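Local coordinates for protein vinylacetyl-CoA Delta-isomerase (Nitrosopumilus maritimus SCM1, PDB 6VJR) that acts as an oxygen-tolerant 4-hydroxybutyryl-CoA dehydratase, holding FAD and a [4Fe-4S] cluster, and probably also isomerises vinylacetyl-CoA, at residues D165-I170 against P200-T205; F115-D118 against G122-Y125; D105-L110 against E131-V136. All coordinates share one frame; numbering follows the deposited sequence. Where two conformers were deposited one is given.

Contact 1 of 3, residues D165-I170 against P200-T205; sequences DLFTRI and PTIRLT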
loop_
_atom_site.group_PDB
_atom_site.type_symbol
_atom_site.label_atom_id
_atom_site.label_comp_id
_atom_site.label_asym_id
_atom_site.label_seq_id
_atom_site.Cartn_x
_atom_site.Cartn_y
_atom_site.Cartn_z
ATOM N N ASP A 165 -21.922 -11.922 33.944
ATOM C CA ASP A 165 -22.444 -12.725 32.850
ATOM C C ASP A 165 -21.900 -12.284 31.489
ATOM O O ASP A 165 -22.194 -12.922 30.491
ATOM C CB ASP A 165 -23.960 -12.675 32.822
ATOM C CG ASP A 165 -24.638 -13.287 34.038
ATOM O OD1 ASP A 165 -24.021 -14.179 34.669
ATOM O OD2 ASP A 165 -25.764 -12.841 34.357
ATOM N N LEU A 166 -21.102 -11.192 31.410
ATOM C CA LEU A 166 -20.637 -10.688 30.123
ATOM C C LEU A 166 -19.590 -11.595 29.475
ATOM O O LEU A 166 -19.291 -11.468 28.275
ATOM C CB LEU A 166 -20.164 -9.248 30.220
ATOM C CG LEU A 166 -21.260 -8.215 30.485
ATOM C CD1 LEU A 166 -20.767 -6.831 30.914
ATOM C CD2 LEU A 166 -22.083 -8.070 29.231
ATOM N N PHE A 167 -19.058 -12.525 30.277
ATOM C CA PHE A 167 -18.391 -13.715 29.789
ATOM C C PHE A 167 -19.126 -14.904 30.399
ATOM O O PHE A 167 -19.545 -14.851 31.567
ATOM C CB PHE A 167 -16.918 -13.762 30.216
ATOM C CG PHE A 167 -15.992 -12.742 29.583
ATOM C CD1 PHE A 167 -16.011 -11.415 30.011
ATOM C CD2 PHE A 167 -15.084 -13.108 28.614
ATOM C CE1 PHE A 167 -15.132 -10.498 29.481
ATOM C CE2 PHE A 167 -14.227 -12.166 28.055
ATOM C CZ PHE A 167 -14.234 -10.876 28.524
ATOM N N THR A 168 -19.219 -15.989 29.639
ATOM C CA THR A 168 -19.957 -17.180 30.035
ATOM C C THR A 168 -19.286 -17.904 31.209
ATOM O O THR A 168 -18.078 -18.139 31.227
ATOM C CB THR A 168 -20.106 -18.077 28.802
ATOM O OG1 THR A 168 -20.883 -17.397 27.822
ATOM C CG2 THR A 168 -20.814 -19.381 29.118
ATOM N N ARG A 169 -20.095 -18.253 32.207
ATOM C CA ARG A 169 -19.577 -18.828 33.441
ATOM C C ARG A 169 -20.476 -19.931 34.005
ATOM O O ARG A 169 -21.662 -20.027 33.705
ATOM C CB ARG A 169 -19.438 -17.740 34.503
ATOM C CG ARG A 169 -20.784 -17.120 34.865
ATOM C CD ARG A 169 -20.611 -15.902 35.745
ATOM N NE ARG A 169 -21.876 -15.239 36.096
ATOM C CZ ARG A 169 -22.423 -15.241 37.303
ATOM N NH1 ARG A 169 -21.706 -15.620 38.312
ATOM N NH2 ARG A 169 -23.623 -14.741 37.525
ATOM N N ILE A 170 -19.866 -20.752 34.852
ATOM C CA ILE A 170 -20.608 -21.703 35.667
ATOM C C ILE A 170 -21.284 -20.939 36.805
ATOM O O ILE A 170 -20.624 -20.230 37.560
ATOM C CB ILE A 170 -19.647 -22.743 36.241
ATOM C CG1 ILE A 170 -18.888 -23.482 35.130
ATOM C CG2 ILE A 170 -20.372 -23.720 37.157
ATOM C CD1 ILE A 170 -17.655 -24.217 35.613
ATOM N N PRO A 200 -14.038 -20.841 26.439
ATOM C CA PRO A 200 -13.570 -19.532 26.897
ATOM C C PRO A 200 -12.830 -18.807 25.781
ATOM O O PRO A 200 -12.229 -19.434 24.907
ATOM C CB PRO A 200 -12.707 -19.834 28.101
ATOM C CG PRO A 200 -12.352 -21.290 27.917
ATOM C CD PRO A 200 -13.383 -21.966 27.112
ATOM N N THR A 201 -12.886 -17.481 25.815
ATOM C CA THR A 201 -12.359 -16.677 24.716
ATOM C C THR A 201 -11.049 -15.933 25.004
ATOM O O THR A 201 -10.537 -15.253 24.098
ATOM C CB THR A 201 -13.413 -15.670 24.267
ATOM O OG1 THR A 201 -13.008 -15.187 22.978
ATOM C CG2 THR A 201 -13.509 -14.490 25.203
ATOM N N ILE A 202 -10.523 -16.016 26.225
ATOM C CA ILE A 202 -9.424 -15.172 26.683
ATOM C C ILE A 202 -8.619 -15.989 27.684
ATOM O O ILE A 202 -9.147 -16.926 28.275
ATOM C CB ILE A 202 -10.025 -13.901 27.312
ATOM C CG1 ILE A 202 -9.024 -12.885 27.687
ATOM C CG2 ILE A 202 -10.913 -14.234 28.513
ATOM C CD1 ILE A 202 -9.653 -11.525 27.949
ATOM N N ARG A 203 -7.336 -15.641 27.835
ATOM C CA ARG A 203 -6.541 -16.111 28.951
ATOM C C ARG A 203 -7.323 -15.838 30.235
ATOM O O ARG A 203 -7.901 -14.756 30.424
ATOM C CB ARG A 203 -5.215 -15.347 28.985
ATOM C CG ARG A 203 -4.214 -15.794 30.038
ATOM C CD ARG A 203 -2.925 -14.981 29.906
ATOM N NE ARG A 203 -2.094 -15.250 31.084
ATOM C CZ ARG A 203 -2.224 -14.676 32.290
ATOM N NH1 ARG A 203 -1.631 -15.234 33.325
ATOM N NH2 ARG A 203 -2.987 -13.601 32.481
ATOM N N LEU A 204 -7.271 -16.808 31.145
ATOM C CA LEU A 204 -7.963 -16.705 32.425
ATOM C C LEU A 204 -6.944 -16.773 33.550
ATOM O O LEU A 204 -6.015 -17.562 33.479
ATOM C CB LEU A 204 -8.971 -17.841 32.572
ATOM C CG LEU A 204 -10.114 -17.869 31.555
ATOM C CD1 LEU A 204 -10.996 -19.106 31.790
ATOM C CD2 LEU A 204 -10.948 -16.612 31.495
ATOM N N THR A 205 -7.158 -15.944 34.575
ATOM C CA THR A 205 -6.412 -16.010 35.802
ATOM C C THR A 205 -7.187 -16.831 36.847
ATOM O O THR A 205 -8.338 -17.271 36.677
ATOM C CB THR A 205 -6.098 -14.601 36.306
ATOM O OG1 THR A 205 -7.331 -14.076 36.791
ATOM C CG2 THR A 205 -5.495 -13.714 35.231
#
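Phe167 reaches across to Thr201 and Ile202 within the beta-rich part of a subunit whose overall fold resembles acyl-CoA dehydrogenase. Segment 165-170 runs into strand 169-173, while 200-205 belongs to the loop that leaves strand 195-198, so one aromatic ring joins the start of one strand to the loop after another. With its CG anti to the carbonyl carbon (chi1 -69°), Phe167 lies with its ring against the loop and presents CE2. Thr201 CG2 meets that corner at the ring edge, near its plane, 3.7 Å from Phe167 CE2. The methyl can do so because Thr201 has OG1 anti to the backbone N (chi1 -164°), which leaves CG2 between N and the carbonyl carbon. Ile202 brings its short branch to the same ring carbon, but obliquely, with CG2 3.9 Å from Phe167 CE2. Both loop side chains lie at about a right angle to the phenylalanine. No hydrogen bond joins the segments; the contact is small and held by van der Waals packing alone.

The setting is next to the flavin site. Thr201 also touches Met147, and Phe167 lies close to Lys151; both Met147 and Lys151 bind FAD. The bound FAD is about 6 Å from the side chain of Thr201, so the Thr201 side chain stands close to the cofactor without touching it.

Behind the ring, segment 165-170 is braced internally. Arg169 comes side-on to Asp165, whose OD2 makes a salt bridge to Lys408 of the second subunit. The other carboxylate oxygen lies in the guanidinium plane and takes both of its bonds from the same group: Asp165 OD1 is 2.8 Å from Arg169 NE and 2.9 Å from Arg169 NH2.

Contact 2 of 3, residues F115-D118 against G122-Y125; sequences FEID and GTDY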
loop_
_atom_site.group_PDB
_atom_site.type_symbol
_atom_site.label_atom_id
_atom_site.label_comp_id
_atom_site.label_asym_id
_atom_site.label_seq_id
_atom_site.Cartn_x
_atom_site.Cartn_y
_atom_site.Cartn_z
ATOM N N PHE A 115 -6.385 -33.539 26.209
ATOM C CA PHE A 115 -5.337 -34.490 26.523
ATOM C C PHE A 115 -4.359 -33.906 27.542
ATOM O O PHE A 115 -3.978 -34.577 28.514
ATOM C CB PHE A 115 -4.648 -34.923 25.225
ATOM C CG PHE A 115 -3.596 -35.998 25.439
ATOM C CD1 PHE A 115 -2.321 -35.665 25.866
ATOM C CD2 PHE A 115 -3.866 -37.327 25.158
ATOM C CE1 PHE A 115 -1.348 -36.623 25.986
ATOM C CE2 PHE A 115 -2.891 -38.292 25.313
ATOM C CZ PHE A 115 -1.637 -37.938 25.729
ATOM N N GLU A 116 -3.990 -32.632 27.326
ATOM C CA GLU A 116 -2.996 -31.980 28.157
ATOM C C GLU A 116 -3.576 -31.592 29.512
ATOM O O GLU A 116 -2.852 -31.677 30.487
ATOM C CB GLU A 116 -2.306 -30.836 27.426
ATOM C CG GLU A 116 -1.410 -31.404 26.323
ATOM C CD GLU A 116 -0.576 -30.425 25.518
ATOM O OE1 GLU A 116 0.176 -29.684 26.190
ATOM O OE2 GLU A 116 -0.632 -30.449 24.261
ATOM N N ILE A 117 -4.851 -31.194 29.594
ATOM C CA ILE A 117 -5.466 -30.965 30.883
ATOM C C ILE A 117 -5.382 -32.233 31.725
ATOM O O ILE A 117 -4.989 -32.170 32.889
ATOM C CB ILE A 117 -6.928 -30.520 30.743
ATOM C CG1 ILE A 117 -7.068 -29.239 29.926
ATOM C CG2 ILE A 117 -7.543 -30.382 32.128
ATOM C CD1 ILE A 117 -8.487 -28.851 29.583
ATOM N N ASP A 118 -5.770 -33.376 31.127
ATOM C CA ASP A 118 -5.825 -34.658 31.821
ATOM C C ASP A 118 -4.440 -35.093 32.294
ATOM O O ASP A 118 -4.304 -35.637 33.400
ATOM C CB ASP A 118 -6.439 -35.741 30.952
ATOM C CG ASP A 118 -7.923 -35.580 30.646
ATOM O OD1 ASP A 118 -8.581 -34.667 31.249
ATOM O OD2 ASP A 118 -8.427 -36.372 29.811
ATOM N N GLY A 122 -5.233 -35.339 35.939
ATOM C CA GLY A 122 -5.751 -36.662 36.216
ATOM C C GLY A 122 -7.260 -36.756 35.961
ATOM O O GLY A 122 -7.894 -37.683 36.441
ATOM N N THR A 123 -7.791 -35.836 35.142
ATOM C CA THR A 123 -9.196 -35.774 34.751
ATOM C C THR A 123 -9.429 -36.659 33.525
ATOM O O THR A 123 -8.514 -37.321 33.051
ATOM C CB THR A 123 -9.544 -34.300 34.522
ATOM O OG1 THR A 123 -8.465 -33.725 33.792
ATOM C CG2 THR A 123 -9.603 -33.523 35.831
ATOM N N ASP A 124 -10.671 -36.729 33.039
ATOM C CA ASP A 124 -10.983 -37.568 31.887
ATOM C C ASP A 124 -11.754 -36.782 30.833
ATOM O O ASP A 124 -12.595 -37.331 30.128
ATOM C CB ASP A 124 -11.784 -38.801 32.241
ATOM C CG ASP A 124 -13.078 -38.505 32.972
ATOM O OD1 ASP A 124 -13.353 -37.321 33.160
ATOM O OD2 ASP A 124 -13.750 -39.455 33.415
ATOM N N TYR A 125 -11.388 -35.510 30.677
ATOM C CA TYR A 125 -11.938 -34.674 29.625
ATOM C C TYR A 125 -11.675 -35.243 28.232
ATOM O O TYR A 125 -12.521 -35.105 27.341
ATOM C CB TYR A 125 -11.432 -33.242 29.731
ATOM C CG TYR A 125 -11.683 -32.601 31.085
ATOM C CD1 TYR A 125 -12.969 -32.408 31.564
ATOM C CD2 TYR A 125 -10.637 -32.087 31.842
ATOM C CE1 TYR A 125 -13.210 -31.821 32.800
ATOM C CE2 TYR A 125 -10.867 -31.505 33.080
ATOM C CZ TYR A 125 -12.157 -31.339 33.555
ATOM O OH TYR A 125 -12.369 -30.793 34.792
#
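Gly122 ends helix 101-121 by bonding back to Asp118, its N 2.7 Å from Asp118 O, and leaves helical geometry with a positive phi (76°) that would jam a side chain against the preceding carbonyl. Thr123 follows, its hydroxyl donating to the carboxylate, with OG1 2.7 Å from Asp118 OD1 on the anti side and somewhat out of the carboxylate plane. Asp124 holds the N-cap position of helix 125-139, yet its own side chain does no capping. The first N-H groups of that helix are instead met by Asp118: its OD1 takes the N-H of Tyr125 on the syn lone pair, 3.0 Å from Tyr125 N, and its OD2 accepts from His126 N. Were Asp118 replaced by an alanine, these two N-H groups and the Thr123 hydroxyl would probably lose their acceptor, leaving the turn freer to shift. The Tyr125 ring closes the segment, meeting Ile117 CG2 at its edge, 3.5 Å from CD2 of Tyr125, while its hydroxyl bonds Glu274. The turn between the two helices thus leans on strand 269-272, where Ile117 touches Met271 and Tyr125 touches His272, with Phe115 edge-to-face on His126 of helix 125-139.

Contact 3 of 3, residues D105-L110 against E131-V136; sequences DAMNSL and EFVKMV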
loop_
_atom_site.group_PDB
_atom_site.type_symbol
_atom_site.label_atom_id
_atom_site.label_comp_id
_atom_site.label_asym_id
_atom_site.label_seq_id
_atom_site.Cartn_x
_atom_site.Cartn_y
_atom_site.Cartn_z
ATOM N N ASP A 105 -12.430 -26.686 13.565
ATOM C CA ASP A 105 -11.258 -26.130 14.230
ATOM C C ASP A 105 -11.381 -26.263 15.758
ATOM O O ASP A 105 -10.392 -26.524 16.457
ATOM C CB ASP A 105 -11.066 -24.724 13.682
ATOM C CG ASP A 105 -10.686 -24.662 12.193
ATOM O OD1 ASP A 105 -10.064 -25.640 11.679
ATOM O OD2 ASP A 105 -10.934 -23.608 11.548
ATOM N N ALA A 106 -12.587 -26.048 16.288
ATOM C CA ALA A 106 -12.848 -26.244 17.707
ATOM C C ALA A 106 -12.527 -27.682 18.120
ATOM O O ALA A 106 -11.837 -27.882 19.122
ATOM C CB ALA A 106 -14.297 -25.901 18.031
ATOM N N MET A 107 -12.984 -28.661 17.338
ATOM C CA MET A 107 -12.804 -30.070 17.706
ATOM C C MET A 107 -11.324 -30.446 17.670
ATOM O O MET A 107 -10.821 -31.169 18.530
ATOM C CB MET A 107 -13.661 -31.000 16.846
ATOM C CG MET A 107 -15.119 -30.792 17.235
ATOM S SD MET A 107 -16.204 -32.169 16.951
ATOM C CE MET A 107 -16.109 -31.981 15.181
ATOM N N ASN A 108 -10.640 -29.988 16.618
ATOM C CA ASN A 108 -9.226 -30.274 16.468
ATOM C C ASN A 108 -8.444 -29.691 17.660
ATOM O O ASN A 108 -7.571 -30.335 18.207
ATOM C CB ASN A 108 -8.746 -29.863 15.085
ATOM C CG ASN A 108 -9.005 -30.966 14.068
ATOM O OD1 ASN A 108 -8.158 -31.825 13.818
ATOM N ND2 ASN A 108 -10.191 -30.978 13.490
ATOM N N SER A 109 -8.742 -28.450 18.037
ATOM C CA SER A 109 -8.062 -27.806 19.149
ATOM C C SER A 109 -8.382 -28.470 20.493
ATOM O O SER A 109 -7.513 -28.621 21.370
ATOM C CB SER A 109 -8.348 -26.303 19.126
ATOM O OG SER A 109 -9.713 -25.968 19.343
ATOM N N LEU A 110 -9.640 -28.871 20.677
ATOM C CA LEU A 110 -10.024 -29.573 21.901
ATOM C C LEU A 110 -9.363 -30.929 22.024
ATOM O O LEU A 110 -9.082 -31.353 23.138
ATOM C CB LEU A 110 -11.524 -29.707 21.989
ATOM C CG LEU A 110 -12.250 -28.444 22.405
ATOM C CD1 LEU A 110 -13.724 -28.574 22.080
ATOM C CD2 LEU A 110 -12.022 -28.129 23.889
ATOM N N GLU A 131 -15.602 -39.644 23.166
ATOM C CA GLU A 131 -16.938 -40.213 23.045
ATOM C C GLU A 131 -17.852 -39.242 22.298
ATOM O O GLU A 131 -18.707 -39.669 21.526
ATOM C CB GLU A 131 -17.535 -40.613 24.392
ATOM C CG GLU A 131 -16.757 -41.720 25.077
ATOM C CD GLU A 131 -16.961 -43.082 24.452
ATOM O OE1 GLU A 131 -16.181 -43.936 24.871
ATOM O OE2 GLU A 131 -17.869 -43.329 23.617
ATOM N N PHE A 132 -17.646 -37.935 22.511
ATOM C CA PHE A 132 -18.429 -36.951 21.785
ATOM C C PHE A 132 -18.108 -37.001 20.287
ATOM O O PHE A 132 -19.006 -36.974 19.444
ATOM C CB PHE A 132 -18.202 -35.565 22.400
ATOM C CG PHE A 132 -18.916 -34.471 21.625
ATOM C CD1 PHE A 132 -20.262 -34.245 21.851
ATOM C CD2 PHE A 132 -18.263 -33.673 20.700
ATOM C CE1 PHE A 132 -20.934 -33.234 21.193
ATOM C CE2 PHE A 132 -18.962 -32.690 19.996
ATOM C CZ PHE A 132 -20.295 -32.480 20.238
ATOM N N VAL A 133 -16.820 -37.070 19.953
ATOM C CA VAL A 133 -16.401 -37.152 18.568
ATOM C C VAL A 133 -17.020 -38.385 17.914
ATOM O O VAL A 133 -17.506 -38.306 16.794
ATOM C CB VAL A 133 -14.870 -37.140 18.427
ATOM C CG1 VAL A 133 -14.478 -37.443 16.980
ATOM C CG2 VAL A 133 -14.338 -35.771 18.888
ATOM N N LYS A 134 -16.971 -39.524 18.601
ATOM C CA LYS A 134 -17.551 -40.737 18.048
ATOM C C LYS A 134 -19.025 -40.526 17.711
ATOM O O LYS A 134 -19.475 -40.865 16.620
ATOM C CB LYS A 134 -17.357 -41.875 19.038
ATOM C CG LYS A 134 -18.180 -43.085 18.681
ATOM C CD LYS A 134 -17.901 -44.273 19.582
ATOM C CE LYS A 134 -18.705 -45.469 19.220
ATOM N NZ LYS A 134 -18.293 -46.563 20.088
ATOM N N MET A 135 -19.785 -39.954 18.655
ATOM C CA MET A 135 -21.198 -39.674 18.425
ATOM C C MET A 135 -21.376 -38.813 17.167
ATOM O O MET A 135 -22.100 -39.191 16.256
ATOM C CB MET A 135 -21.821 -38.992 19.648
ATOM C CG MET A 135 -23.289 -38.628 19.484
ATOM S SD MET A 135 -23.979 -37.764 20.912
ATOM C CE MET A 135 -23.257 -36.121 20.785
ATOM N N VAL A 136 -20.725 -37.641 17.105
ATOM C CA VAL A 136 -21.021 -36.713 16.032
ATOM C C VAL A 136 -20.551 -37.251 14.681
ATOM O O VAL A 136 -21.158 -36.953 13.658
ATOM C CB VAL A 136 -20.522 -35.286 16.330
ATOM C CG1 VAL A 136 -21.119 -34.748 17.614
ATOM C CG2 VAL A 136 -19.026 -35.164 16.416
#
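Met107 reaches Phe132 and Val136 because its CG is anti to the carbonyl carbon (chi1 -70°), the chain then runs out extended through chi2, and a bend at chi3 turns the terminal methyl aside, so that SD leads. On the other helix, Phe132 has CG anti to its backbone N, which brings the ring edge round to the sulfur. The two side chains meet at about a right angle, with Met107 SD 4.1 Å from Phe132 CE2. Seen from the ring centroid, the sulfur is 5.4 Å away and 77° off the normal, a Met-aromatic contact at the edge. Val136 comes tip to tip with the methionine, its CG2 4.1 Å from Met107 SD. Its other methyl, CG1, sits 3.6 Å above one face of the Phe132 ring, toward the rim, so the valine links sulfur and ring. Val133 CG2 is a looser neighbour, 4.5 Å from Met107 SD.

Segments 105-110 and 131-136, on helices 101-121 and 125-139, run roughly antiparallel at 149°, with their axes 11.9 Å apart. At that separation the long methionine does the bridging. Strands fill in around it: Ile143 touches Met107 and Val136, Ile197 touches Met107 and Phe132, and Trp195 packs edge-to-face with Phe132. On another side of helix 101-121, Asp105 bonds His289, an iron ligand.

No hydrogen bond or charge pair crosses between the segments. The contact therefore depends on burial, dispersion and probably a mild attraction between the electron-rich sulfur and the electropositive hydrogens of the ring edge.

Overall arrangement
Following the chain from the N terminus, 105-110 comes first, and contact 3 closes about twenty residues later when 131-136 returns alongside it. Contact 2 lies wholly within that span: 115-118 and 122-125 shape the turn at the far end of the same helical hairpin, helices 101-121 and 125-139. The two share helix 101-121 without touching, their centres 15 Å apart. Contact 1 opens only after both have closed and joins 165-170 to 200-205 across a run that is mostly strand; its centre is about 20 Å from contact 2 and 21 Å from contact 3. No contacts cross. Strand 195-198 links the regions, packing on the hairpin before leading into the loop of contact 1.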